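Type IV pilus biogenesis protein PilB (Streptococcus sanguinis, PDB 7B7P) is a bimodular minor type IV pilin with a direct role in adhesion, probably through its von Willebrand factor A-like module. Local coordinates at residues Phe219-Lys224 and Asp253-Pro258; Pro287-Val292 and Ser330-Asp335; Pro317-Ser322 and Ser347-Gly352. All coordinates share one frame; numbering follows the deposited sequence.

From the N terminus, contact 1 comes first: it closes the loop that runs from the end of strand 212-219 through helix 238-245 to the start of helix 258-270, beside the bound magnesium ion. Contact 2 then pairs strand 289-291 with strand 332-335, closing an excursion that carries the two other strands of a small antiparallel sheet. Contact 3 crosses it, because segment 317-322 leaves from within that excursion and meets helix 341-358 beyond strand 332-335. Asn288 OD1 accepts from Thr256 N between contacts 1 and 2. The Ser347 hydroxyl on Ala289 O and the Arg331-Asp320 salt bridge join contacts 2 and 3.

Contact 1 of 3, residues Phe219-Lys224 and Asp253-Pro258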
ATOM      1  N   PHE A 219     -10.316  -9.878  16.629  1.00 57.10           N
ATOM      2  CA  PHE A 219     -11.580 -10.506  16.295  1.00 57.03           C
ATOM      3  C   PHE A 219     -11.427 -11.997  16.475  1.00 56.98           C
ATOM      4  O   PHE A 219     -10.366 -12.564  16.206  1.00 62.29           O
ATOM      5  CB  PHE A 219     -12.054 -10.184  14.857  1.00 54.24           C
ATOM      6  CG  PHE A 219     -11.270 -10.892  13.767  1.00 56.89           C
ATOM      7  CD1 PHE A 219     -11.662 -12.142  13.312  1.00 52.62           C
ATOM      8  CD2 PHE A 219     -10.154 -10.282  13.186  1.00 57.87           C
ATOM      9  CE1 PHE A 219     -10.950 -12.797  12.318  1.00 57.58           C
ATOM     10  CE2 PHE A 219      -9.436 -10.918  12.175  1.00 57.40           C
ATOM     11  CZ  PHE A 219      -9.835 -12.175  11.740  1.00 57.76           C
ATOM     12  N   SER A 220     -12.493 -12.615  16.947  1.00 61.45           N
ATOM     13  CA  SER A 220     -12.601 -14.055  16.922  1.00 60.90           C
ATOM     14  C   SER A 220     -14.059 -14.379  16.667  1.00 60.98           C
ATOM     15  O   SER A 220     -14.548 -14.188  15.548  1.00 61.52           O
ATOM     16  CB  SER A 220     -12.090 -14.675  18.226  1.00 63.90           C
ATOM     17  OG  SER A 220     -12.795 -14.157  19.340  1.00 63.83           O
ATOM     18  N   THR A 221     -14.751 -14.903  17.679  1.00 60.98           N
ATOM     19  CA  THR A 221     -16.193 -15.077  17.566  1.00 58.51           C
ATOM     20  C   THR A 221     -16.861 -13.759  17.185  1.00 59.06           C
ATOM     21  O   THR A 221     -17.808 -13.727  16.389  1.00 59.82           O
ATOM     22  CB  THR A 221     -16.738 -15.630  18.879  1.00 57.52           C
ATOM     23  OG1 THR A 221     -16.199 -16.946  19.085  1.00 63.92           O
ATOM     24  CG2 THR A 221     -18.274 -15.720  18.849  1.00 58.43           C
ATOM     25  N   SER A 222     -16.342 -12.660  17.705  1.00 58.13           N
ATOM     26  CA  SER A 222     -16.770 -11.338  17.303  1.00 59.82           C
ATOM     27  C   SER A 222     -15.602 -10.399  17.590  1.00 58.49           C
ATOM     28  O   SER A 222     -14.584 -10.803  18.150  1.00 57.34           O
ATOM     29  CB  SER A 222     -18.072 -10.950  18.017  1.00 56.82           C
ATOM     30  OG  SER A 222     -17.802 -10.472  19.312  1.00 61.57           O
ATOM     31  N   ALA A 223     -15.744  -9.151  17.178  1.00 59.11           N
ATOM     32  CA  ALA A 223     -14.617  -8.233  17.168  1.00 60.59           C
ATOM     33  C   ALA A 223     -14.595  -7.392  18.442  1.00 62.01           C
ATOM     34  O   ALA A 223     -15.613  -7.204  19.111  1.00 62.07           O
ATOM     35  CB  ALA A 223     -14.664  -7.324  15.922  1.00 54.43           C
ATOM     36  N   LYS A 224     -13.407  -6.876  18.756  1.00 62.51           N
ATOM     37  CA  LYS A 224     -13.178  -6.030  19.919  1.00 63.70           C
ATOM     38  C   LYS A 224     -12.067  -5.037  19.589  1.00 69.42           C
ATOM     39  O   LYS A 224     -11.110  -5.373  18.882  1.00 66.78           O
ATOM     40  CB  LYS A 224     -12.811  -6.871  21.153  1.00 70.48           C
ATOM     41  CG  LYS A 224     -12.317  -6.050  22.341  1.00 82.41           C
ATOM     42  CD  LYS A 224     -11.267  -6.782  23.208  1.00 89.05           C
ATOM     43  CE  LYS A 224     -11.225  -6.167  24.628  1.00 90.27           C
ATOM     44  NZ  LYS A 224     -10.234  -6.812  25.530  1.00 92.57           N
ATOM     45  N   ASP A 253      -9.007 -17.240  21.867  1.00 68.89           N
ATOM     46  CA  ASP A 253     -10.293 -17.831  22.246  1.00 73.39           C
ATOM     47  C   ASP A 253     -11.369 -17.512  21.200  1.00 66.63           C
ATOM     48  O   ASP A 253     -11.398 -16.398  20.671  1.00 64.39           O
ATOM     49  CB  ASP A 253     -10.742 -17.325  23.623  1.00 69.06           C
ATOM     50  CG  ASP A 253     -11.995 -18.019  24.118  1.00 73.91           C
ATOM     51  OD1 ASP A 253     -11.960 -19.256  24.329  1.00 77.86           O
ATOM     52  OD2 ASP A 253     -13.023 -17.322  24.290  1.00 81.64           O
ATOM     53  N   GLY A 254     -12.246 -18.468  20.895  1.00 64.54           N
ATOM     54  CA  GLY A 254     -13.333 -18.252  19.945  1.00 67.04           C
ATOM     55  C   GLY A 254     -13.074 -18.805  18.549  1.00 62.05           C
ATOM     56  O   GLY A 254     -12.093 -19.506  18.279  1.00 63.33           O
ATOM     57  N   VAL A 255     -13.998 -18.471  17.642  1.00 64.08           N
ATOM     58  CA  VAL A 255     -13.933 -18.880  16.239  1.00 60.46           C
ATOM     59  C   VAL A 255     -13.459 -17.701  15.382  1.00 61.84           C
ATOM     60  O   VAL A 255     -12.826 -16.775  15.888  1.00 57.85           O
ATOM     61  CB  VAL A 255     -15.297 -19.422  15.773  1.00 65.42           C
ATOM     62  CG1 VAL A 255     -15.526 -20.809  16.352  1.00 62.82           C
ATOM     63  CG2 VAL A 255     -16.424 -18.464  16.185  1.00 56.80           C
ATOM     64  N   THR A 256     -13.745 -17.717  14.080  1.00 64.63           N
ATOM     65  CA  THR A 256     -13.122 -16.782  13.142  1.00 57.99           C
ATOM     66  C   THR A 256     -14.204 -16.016  12.383  1.00 55.41           C
ATOM     67  O   THR A 256     -14.844 -16.562  11.482  1.00 56.46           O
ATOM     68  CB  THR A 256     -12.183 -17.543  12.189  1.00 58.83           C
ATOM     69  OG1 THR A 256     -11.257 -18.322  12.963  1.00 61.92           O
ATOM     70  CG2 THR A 256     -11.395 -16.580  11.277  1.00 52.22           C
ATOM     71  N   ASN A 257     -14.384 -14.740  12.729  1.00 59.70           N
ATOM     72  CA  ASN A 257     -15.436 -13.881  12.184  1.00 53.33           C
ATOM     73  C   ASN A 257     -14.748 -12.669  11.564  1.00 53.54           C
ATOM     74  O   ASN A 257     -14.786 -11.562  12.118  1.00 56.68           O
ATOM     75  CB  ASN A 257     -16.431 -13.469  13.273  1.00 54.05           C
ATOM     76  CG  ASN A 257     -17.682 -12.746  12.725  1.00 59.84           C
ATOM     77  OD1 ASN A 257     -17.691 -12.279  11.587  1.00 57.52           O
ATOM     78  ND2 ASN A 257     -18.743 -12.660  13.548  1.00 53.37           N
ATOM     79  N   PRO A 258     -14.087 -12.849  10.423  1.00 57.02           N
ATOM     80  CA  PRO A 258     -13.325 -11.734   9.840  1.00 53.64           C
ATOM     81  C   PRO A 258     -14.194 -10.554   9.421  1.00 53.47           C
ATOM     82  O   PRO A 258     -13.752  -9.397   9.514  1.00 51.74           O
ATOM     83  CB  PRO A 258     -12.616 -12.387   8.638  1.00 51.69           C
ATOM     84  CG  PRO A 258     -13.498 -13.531   8.253  1.00 50.00           C
ATOM     85  CD  PRO A 258     -14.111 -14.037   9.538  1.00 55.39           C
TER
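Thr221 and Val255 meet through the threonine hydroxyl: Val255 N donates to Thr221 OG1 at 3.0 Å in a nearly straight bond (163°). A chi1 of -65° sets OG1 anti to the carbonyl carbon, where it accepts this bond, and Val255 CG2 packs against the same oxygen at 3.3 Å. Gly254 CA also passes 3.3 Å from Thr221 OG1. One residue earlier, Ser220 OG reaches Asp253 O in a weak hydrogen bond. Asn257 takes hold of the turn twice. Its ND2 donates to Thr221 O at 3.2 Å, with the acceptor close to the amide plane, while its backbone N makes a weak bond to Ser220 O. The Phe219 ring adds the apolar part. Pro258 CA sits over one face, 4.0 Å from the ring centroid in a CH-pi contact, and Thr256 CG2 approaches the edge at CE1, 3.9 Å away. The turn after strand 212-219 is thus fastened to one of the loops of the metal-ion-dependent adhesion site of a von Willebrand factor A-like domain, where the Thr256 side chain comes within about 3 Å of the bound magnesium ion. Further out, Asn257 is the N-cap of helix 258-270, its OD1 accepting from Asp260 N, and Asp260 OD2 in turn accepts from Ala223 N. Backbone bonds tie Asp253 to Thr170 and Gly254 to Gly172.

Contact 2 of 3, residues Pro287-Val292 and Ser330-Asp335; sequences PNAYLV and SRLGYD
Tyr290 carries CG between its backbone N and carbonyl carbon (chi1 55°), which starts the ring on its way across the neighbouring strand to Gly333; the Arg331 chain is bent at chi3 (-69°), which sets NE. Gly333 CA lies 3.7 Å above the plane of the Tyr290 ring, displaced toward its rim, in a CH-pi contact. With no side chain at Gly333, the ring can lie directly against the backbone, and its OH goes on to Phe314 N in the next strand. Arg331 NH1 donates to Val292 O at 2.8 Å, the oxygen lying near the guanidinium plane, and NH1 also forms a salt bridge with Asp320. Arg331 O accepts from Val292 N, so this residue pair is joined by both side chain and backbone. Next along the ladder, Tyr290 and Gly333 form an antiparallel hydrogen-bonded pair, each N-H bonding the other's O. On the sheet face opposite the Tyr290 ring, Leu291 CD2 meets Leu332 CD1 at 3.9 Å and Ala289 CB meets Tyr334 CB at 4.1 Å. At the other end Asn288 O accepts from Asp335 N at 3.0 Å, and Asn288 ND2 adds a weak bond to Asp335 O; its OD1 accepts from Thr256 N on the metal-site loop. The strands run antiparallel (173°), and 289-291 is an outermost strand, within this chain, of a four-stranded antiparallel sheet that adjoins the adhesion site of the von Willebrand factor A-like module.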
ATOM      1  N   PRO A 287     -12.769 -18.958   7.538  1.00 53.20           N
ATOM      2  CA  PRO A 287     -13.937 -18.210   8.025  1.00 57.27           C
ATOM      3  C   PRO A 287     -15.082 -19.138   8.403  1.00 55.19           C
ATOM      4  O   PRO A 287     -15.478 -20.018   7.638  1.00 53.92           O
ATOM      5  CB  PRO A 287     -14.305 -17.324   6.829  1.00 56.34           C
ATOM      6  CG  PRO A 287     -13.037 -17.160   6.077  1.00 52.68           C
ATOM      7  CD  PRO A 287     -12.313 -18.482   6.221  1.00 52.47           C
ATOM      8  N   ASN A 288     -15.611 -18.953   9.609  1.00 53.30           N
ATOM      9  CA  ASN A 288     -16.660 -19.865  10.054  1.00 54.27           C
ATOM     10  C   ASN A 288     -17.659 -19.181  10.977  1.00 57.86           C
ATOM     11  O   ASN A 288     -18.310 -19.870  11.768  1.00 59.19           O
ATOM     12  CB  ASN A 288     -16.062 -21.104  10.802  1.00 54.90           C
ATOM     13  CG  ASN A 288     -15.296 -20.711  12.058  1.00 55.86           C
ATOM     14  OD1 ASN A 288     -15.062 -19.519  12.336  1.00 58.89           O
ATOM     15  ND2 ASN A 288     -14.939 -21.704  12.847  1.00 60.58           N
ATOM     16  N   ALA A 289     -17.760 -17.851  10.942  1.00 59.36           N
ATOM     17  CA  ALA A 289     -18.692 -17.140  11.801  1.00 54.40           C
ATOM     18  C   ALA A 289     -19.093 -15.828  11.132  1.00 55.48           C
ATOM     19  O   ALA A 289     -18.337 -15.257  10.339  1.00 55.94           O
ATOM     20  CB  ALA A 289     -18.078 -16.899  13.194  1.00 55.61           C
ATOM     21  N   TYR A 290     -20.289 -15.350  11.468  1.00 57.20           N
ATOM     22  CA  TYR A 290     -20.808 -14.083  10.955  1.00 59.52           C
ATOM     23  C   TYR A 290     -21.884 -13.611  11.921  1.00 57.59           C
ATOM     24  O   TYR A 290     -22.383 -14.388  12.739  1.00 61.24           O
ATOM     25  CB  TYR A 290     -21.350 -14.221   9.514  1.00 53.59           C
ATOM     26  CG  TYR A 290     -22.410 -15.330   9.366  1.00 59.84           C
ATOM     27  CD1 TYR A 290     -22.044 -16.652   9.117  1.00 56.84           C
ATOM     28  CD2 TYR A 290     -23.770 -15.046   9.498  1.00 55.38           C
ATOM     29  CE1 TYR A 290     -23.002 -17.655   9.004  1.00 61.22           C
ATOM     30  CE2 TYR A 290     -24.719 -16.024   9.386  1.00 56.35           C
ATOM     31  CZ  TYR A 290     -24.344 -17.329   9.151  1.00 62.75           C
ATOM     32  OH  TYR A 290     -25.312 -18.312   9.050  1.00 61.39           O
ATOM     33  N   LEU A 291     -22.203 -12.319  11.859  1.00 61.52           N
ATOM     34  CA  LEU A 291     -23.281 -11.744  12.657  1.00 57.28           C
ATOM     35  C   LEU A 291     -24.458 -11.390  11.761  1.00 60.78           C
ATOM     36  O   LEU A 291     -24.265 -10.925  10.637  1.00 58.12           O
ATOM     37  CB  LEU A 291     -22.817 -10.500  13.412  1.00 56.18           C
ATOM     38  CG  LEU A 291     -21.805 -10.848  14.499  1.00 62.86           C
ATOM     39  CD1 LEU A 291     -21.305  -9.619  15.228  1.00 62.88           C
ATOM     40  CD2 LEU A 291     -22.432 -11.821  15.454  1.00 59.30           C
ATOM     41  N   VAL A 292     -25.684 -11.618  12.254  1.00 61.41           N
ATOM     42  CA  VAL A 292     -26.861 -11.194  11.511  1.00 58.13           C
ATOM     43  C   VAL A 292     -27.467  -9.969  12.181  1.00 58.67           C
ATOM     44  O   VAL A 292     -27.280  -9.699  13.367  1.00 58.50           O
ATOM     45  CB  VAL A 292     -27.911 -12.314  11.327  1.00 59.79           C
ATOM     46  CG1 VAL A 292     -27.322 -13.448  10.506  1.00 58.01           C
ATOM     47  CG2 VAL A 292     -28.479 -12.803  12.674  1.00 54.84           C
ATOM     48  N   SER A 330     -27.408 -14.606  20.168  1.00 65.01           N
ATOM     49  CA  SER A 330     -28.522 -14.967  19.300  1.00 67.77           C
ATOM     50  C   SER A 330     -28.315 -14.503  17.860  1.00 64.96           C
ATOM     51  O   SER A 330     -28.996 -14.994  16.955  1.00 64.72           O
ATOM     52  CB  SER A 330     -29.829 -14.389  19.842  1.00 67.10           C
ATOM     53  OG  SER A 330     -29.652 -13.031  20.179  1.00 70.84           O
ATOM     54  N   ARG A 331     -27.407 -13.568  17.608  1.00 68.07           N
ATOM     55  CA  ARG A 331     -27.221 -13.110  16.239  1.00 66.84           C
ATOM     56  C   ARG A 331     -26.052 -13.796  15.525  1.00 64.75           C
ATOM     57  O   ARG A 331     -25.724 -13.423  14.391  1.00 64.43           O
ATOM     58  CB  ARG A 331     -27.080 -11.596  16.237  1.00 60.60           C
ATOM     59  CG  ARG A 331     -28.394 -10.941  16.660  1.00 62.39           C
ATOM     60  CD  ARG A 331     -28.454  -9.465  16.361  1.00 54.16           C
ATOM     61  NE  ARG A 331     -27.531  -8.722  17.198  1.00 59.56           N
ATOM     62  CZ  ARG A 331     -26.317  -8.317  16.803  1.00 67.91           C
ATOM     63  NH1 ARG A 331     -25.869  -8.575  15.571  1.00 60.82           N
ATOM     64  NH2 ARG A 331     -25.555  -7.616  17.622  1.00 58.90           N
ATOM     65  N   LEU A 332     -25.481 -14.844  16.126  1.00 61.03           N
ATOM     66  CA  LEU A 332     -24.216 -15.419  15.693  1.00 59.87           C
ATOM     67  C   LEU A 332     -24.480 -16.636  14.824  1.00 56.98           C
ATOM     68  O   LEU A 332     -25.099 -17.603  15.270  1.00 62.95           O
ATOM     69  CB  LEU A 332     -23.347 -15.809  16.894  1.00 57.96           C
ATOM     70  CG  LEU A 332     -21.982 -16.434  16.566  1.00 60.93           C
ATOM     71  CD1 LEU A 332     -21.037 -15.393  15.976  1.00 60.35           C
ATOM     72  CD2 LEU A 332     -21.326 -17.098  17.789  1.00 63.33           C
ATOM     73  N   GLY A 333     -24.013 -16.589  13.582  1.00 54.65           N
ATOM     74  CA  GLY A 333     -23.869 -17.800  12.791  1.00 59.81           C
ATOM     75  C   GLY A 333     -22.457 -18.323  12.985  1.00 61.18           C
ATOM     76  O   GLY A 333     -21.505 -17.552  13.044  1.00 60.13           O
ATOM     77  N   TYR A 334     -22.328 -19.644  13.126  1.00 63.72           N
ATOM     78  CA  TYR A 334     -20.999 -20.218  13.313  1.00 58.87           C
ATOM     79  C   TYR A 334     -21.027 -21.724  13.125  1.00 62.58           C
ATOM     80  O   TYR A 334     -22.064 -22.368  13.283  1.00 67.73           O
ATOM     81  CB  TYR A 334     -20.435 -19.904  14.685  1.00 60.14           C
ATOM     82  CG  TYR A 334     -21.172 -20.583  15.797  1.00 62.02           C
ATOM     83  CD1 TYR A 334     -22.384 -20.068  16.254  1.00 68.92           C
ATOM     84  CD2 TYR A 334     -20.663 -21.719  16.408  1.00 61.88           C
ATOM     85  CE1 TYR A 334     -23.083 -20.673  17.297  1.00 69.71           C
ATOM     86  CE2 TYR A 334     -21.347 -22.336  17.458  1.00 70.99           C
ATOM     87  CZ  TYR A 334     -22.567 -21.802  17.893  1.00 71.71           C
ATOM     88  OH  TYR A 334     -23.278 -22.372  18.924  1.00 77.49           O
ATOM     89  N   ASP A 335     -19.849 -22.273  12.831  1.00 57.47           N
ATOM     90  CA  ASP A 335     -19.626 -23.709  12.691  1.00 61.17           C
ATOM     91  C   ASP A 335     -18.297 -24.041  13.376  1.00 64.98           C
ATOM     92  O   ASP A 335     -17.219 -23.710  12.857  1.00 62.26           O
ATOM     93  CB  ASP A 335     -19.615 -24.103  11.219  1.00 59.02           C
ATOM     94  CG  ASP A 335     -19.113 -25.502  10.986  1.00 59.78           C
ATOM     95  OD1 ASP A 335     -19.140 -26.295  11.937  1.00 68.73           O
ATOM     96  OD2 ASP A 335     -18.739 -25.825   9.833  1.00 63.67           O
TER

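Contact 3 of 3, residues Pro317-Ser322 and Ser347-Gly352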
ATOM      1  N   PRO A 317     -29.550 -15.183   5.791  1.00 69.26           N
ATOM      2  CA  PRO A 317     -28.805 -14.220   6.605  1.00 66.96           C
ATOM      3  C   PRO A 317     -29.082 -12.797   6.160  1.00 67.05           C
ATOM      4  O   PRO A 317     -29.127 -12.492   4.971  1.00 77.05           O
ATOM      5  CB  PRO A 317     -27.338 -14.594   6.363  1.00 65.37           C
ATOM      6  CG  PRO A 317     -27.376 -15.921   5.659  1.00 67.34           C
ATOM      7  CD  PRO A 317     -28.667 -15.962   4.910  1.00 67.61           C
ATOM      8  N   ILE A 318     -29.272 -11.919   7.121  1.00 67.96           N
ATOM      9  CA  ILE A 318     -29.204 -10.497   6.870  1.00 60.86           C
ATOM     10  C   ILE A 318     -28.045 -10.025   7.720  1.00 63.24           C
ATOM     11  O   ILE A 318     -28.119 -10.047   8.959  1.00 61.95           O
ATOM     12  CB  ILE A 318     -30.513  -9.783   7.215  1.00 64.84           C
ATOM     13  CG1 ILE A 318     -31.651 -10.409   6.398  1.00 66.32           C
ATOM     14  CG2 ILE A 318     -30.402  -8.308   6.946  1.00 58.21           C
ATOM     15  CD1 ILE A 318     -33.007 -10.150   6.943  1.00 61.56           C
ATOM     16  N   TYR A 319     -26.951  -9.663   7.067  1.00 59.59           N
ATOM     17  CA  TYR A 319     -25.738  -9.381   7.804  1.00 57.34           C
ATOM     18  C   TYR A 319     -25.911  -8.159   8.689  1.00 59.46           C
ATOM     19  O   TYR A 319     -26.626  -7.216   8.355  1.00 61.48           O
ATOM     20  CB  TYR A 319     -24.571  -9.224   6.838  1.00 59.80           C
ATOM     21  CG  TYR A 319     -24.331 -10.544   6.147  1.00 59.76           C
ATOM     22  CD1 TYR A 319     -24.050 -11.687   6.885  1.00 56.31           C
ATOM     23  CD2 TYR A 319     -24.437 -10.661   4.776  1.00 55.87           C
ATOM     24  CE1 TYR A 319     -23.868 -12.908   6.265  1.00 55.93           C
ATOM     25  CE2 TYR A 319     -24.252 -11.881   4.137  1.00 55.83           C
ATOM     26  CZ  TYR A 319     -23.972 -12.992   4.885  1.00 57.19           C
ATOM     27  OH  TYR A 319     -23.804 -14.184   4.248  1.00 61.77           O
ATOM     28  N   ASP A 320     -25.271  -8.210   9.851  1.00 58.65           N
ATOM     29  CA  ASP A 320     -25.152  -7.065  10.734  1.00 52.16           C
ATOM     30  C   ASP A 320     -24.175  -6.055  10.158  1.00 59.65           C
ATOM     31  O   ASP A 320     -22.962  -6.109  10.418  1.00 62.02           O
ATOM     32  CB  ASP A 320     -24.686  -7.517  12.122  1.00 53.60           C
ATOM     33  CG  ASP A 320     -24.705  -6.393  13.146  1.00 53.89           C
ATOM     34  OD1 ASP A 320     -25.125  -5.264  12.822  1.00 55.78           O
ATOM     35  OD2 ASP A 320     -24.262  -6.639  14.279  1.00 61.97           O
ATOM     36  N   LEU A 321     -24.704  -5.131   9.375  1.00 59.50           N
ATOM     37  CA  LEU A 321     -23.963  -4.023   8.797  1.00 58.21           C
ATOM     38  C   LEU A 321     -24.164  -2.713   9.553  1.00 54.94           C
ATOM     39  O   LEU A 321     -23.974  -1.643   8.976  1.00 58.37           O
ATOM     40  CB  LEU A 321     -24.384  -3.842   7.348  1.00 57.22           C
ATOM     41  CG  LEU A 321     -24.263  -5.132   6.562  1.00 59.55           C
ATOM     42  CD1 LEU A 321     -24.718  -4.859   5.122  1.00 53.20           C
ATOM     43  CD2 LEU A 321     -22.794  -5.606   6.625  1.00 53.92           C
ATOM     44  N   SER A 322     -24.576  -2.763  10.812  1.00 56.38           N
ATOM     45  CA  SER A 322     -24.867  -1.514  11.497  1.00 60.19           C
ATOM     46  C   SER A 322     -23.570  -0.778  11.867  1.00 62.37           C
ATOM     47  O   SER A 322     -22.560  -1.401  12.196  1.00 61.78           O
ATOM     48  CB  SER A 322     -25.684  -1.764  12.768  1.00 62.24           C
ATOM     49  OG  SER A 322     -25.630  -0.606  13.599  1.00 66.27           O
ATOM     50  N   SER A 347     -19.802 -16.601   5.925  1.00 57.97           N
ATOM     51  CA  SER A 347     -18.767 -15.873   6.651  1.00 53.23           C
ATOM     52  C   SER A 347     -17.923 -15.019   5.713  1.00 55.93           C
ATOM     53  O   SER A 347     -17.519 -13.902   6.065  1.00 55.60           O
ATOM     54  CB  SER A 347     -17.901 -16.866   7.424  1.00 47.25           C
ATOM     55  OG  SER A 347     -16.954 -16.167   8.203  1.00 58.06           O
ATOM     56  N   ILE A 348     -17.622 -15.540   4.528  1.00 55.72           N
ATOM     57  CA  ILE A 348     -16.841 -14.785   3.564  1.00 52.42           C
ATOM     58  C   ILE A 348     -17.680 -13.656   2.978  1.00 55.86           C
ATOM     59  O   ILE A 348     -17.184 -12.547   2.759  1.00 52.03           O
ATOM     60  CB  ILE A 348     -16.301 -15.740   2.480  1.00 54.71           C
ATOM     61  CG1 ILE A 348     -15.197 -16.627   3.072  1.00 54.78           C
ATOM     62  CG2 ILE A 348     -15.772 -14.975   1.269  1.00 54.87           C
ATOM     63  CD1 ILE A 348     -14.715 -17.734   2.149  1.00 56.73           C
ATOM     64  N   ALA A 349     -18.963 -13.920   2.712  1.00 53.92           N
ATOM     65  CA  ALA A 349     -19.833 -12.896   2.139  1.00 55.95           C
ATOM     66  C   ALA A 349     -20.068 -11.753   3.114  1.00 52.46           C
ATOM     67  O   ALA A 349     -20.205 -10.599   2.693  1.00 57.01           O
ATOM     68  CB  ALA A 349     -21.179 -13.501   1.715  1.00 55.06           C
ATOM     69  N   TYR A 350     -20.121 -12.052   4.411  1.00 54.45           N
ATOM     70  CA  TYR A 350     -20.250 -11.002   5.419  1.00 52.61           C
ATOM     71  C   TYR A 350     -19.136  -9.981   5.271  1.00 53.30           C
ATOM     72  O   TYR A 350     -19.373  -8.770   5.295  1.00 55.69           O
ATOM     73  CB  TYR A 350     -20.231 -11.628   6.819  1.00 48.30           C
ATOM     74  CG  TYR A 350     -20.403 -10.650   7.971  1.00 52.66           C
ATOM     75  CD1 TYR A 350     -21.167  -9.517   7.820  1.00 54.57           C
ATOM     76  CD2 TYR A 350     -19.836 -10.897   9.229  1.00 52.45           C
ATOM     77  CE1 TYR A 350     -21.354  -8.637   8.839  1.00 54.39           C
ATOM     78  CE2 TYR A 350     -20.030 -10.029  10.274  1.00 54.95           C
ATOM     79  CZ  TYR A 350     -20.806  -8.893  10.070  1.00 58.33           C
ATOM     80  OH  TYR A 350     -21.020  -7.989  11.082  1.00 58.78           O
ATOM     81  N   ALA A 351     -17.903 -10.464   5.107  1.00 53.60           N
ATOM     82  CA  ALA A 351     -16.765  -9.569   4.961  1.00 51.51           C
ATOM     83  C   ALA A 351     -16.881  -8.740   3.684  1.00 52.31           C
ATOM     84  O   ALA A 351     -16.484  -7.571   3.649  1.00 55.22           O
ATOM     85  CB  ALA A 351     -15.477 -10.392   4.980  1.00 45.47           C
ATOM     86  N   GLY A 352     -17.425  -9.322   2.622  1.00 55.31           N
ATOM     87  CA  GLY A 352     -17.646  -8.543   1.420  1.00 55.86           C
ATOM     88  C   GLY A 352     -18.726  -7.489   1.607  1.00 56.51           C
ATOM     89  O   GLY A 352     -18.585  -6.354   1.139  1.00 53.72           O
TER
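Tyr319 and Tyr350 supply the aromatic part of the contact. The two ring planes are inclined by only 23°, yet with centroids 5.4 Å apart they are offset so far that little of one ring faces the other. What lies over the centre of the Tyr319 ring is instead Tyr350 CA, 4.0 Å above it in a CH-pi contact, with Tyr350 CB over the same ring. Apolar contacts extend this packing: Tyr319 CB touches Tyr350 CD1 at 3.6 Å, Leu321 CD2 comes to the Tyr350 ring edge at CE1 (4.0 Å), and Ala349 CB lies 4.2 Å from Tyr319 CE2. Tyr350 CG stands anti to the backbone N (chi1 -178°). The polar link is a single hydrogen bond, from Tyr350 OH to Asp320 O at 2.8 Å. Asp320 has other partners: OD1 accepts from Ser322 N in an Asx turn and the backbone bonds to Leu291, while OD2 is the atom that pairs with Arg331. Away from the metal site, a tyrosine of helix 341-358 thus holds the irregular loop between strands 311-314 and 332-335, a join of helix to loop beside the small antiparallel sheet of the von Willebrand factor A-like module.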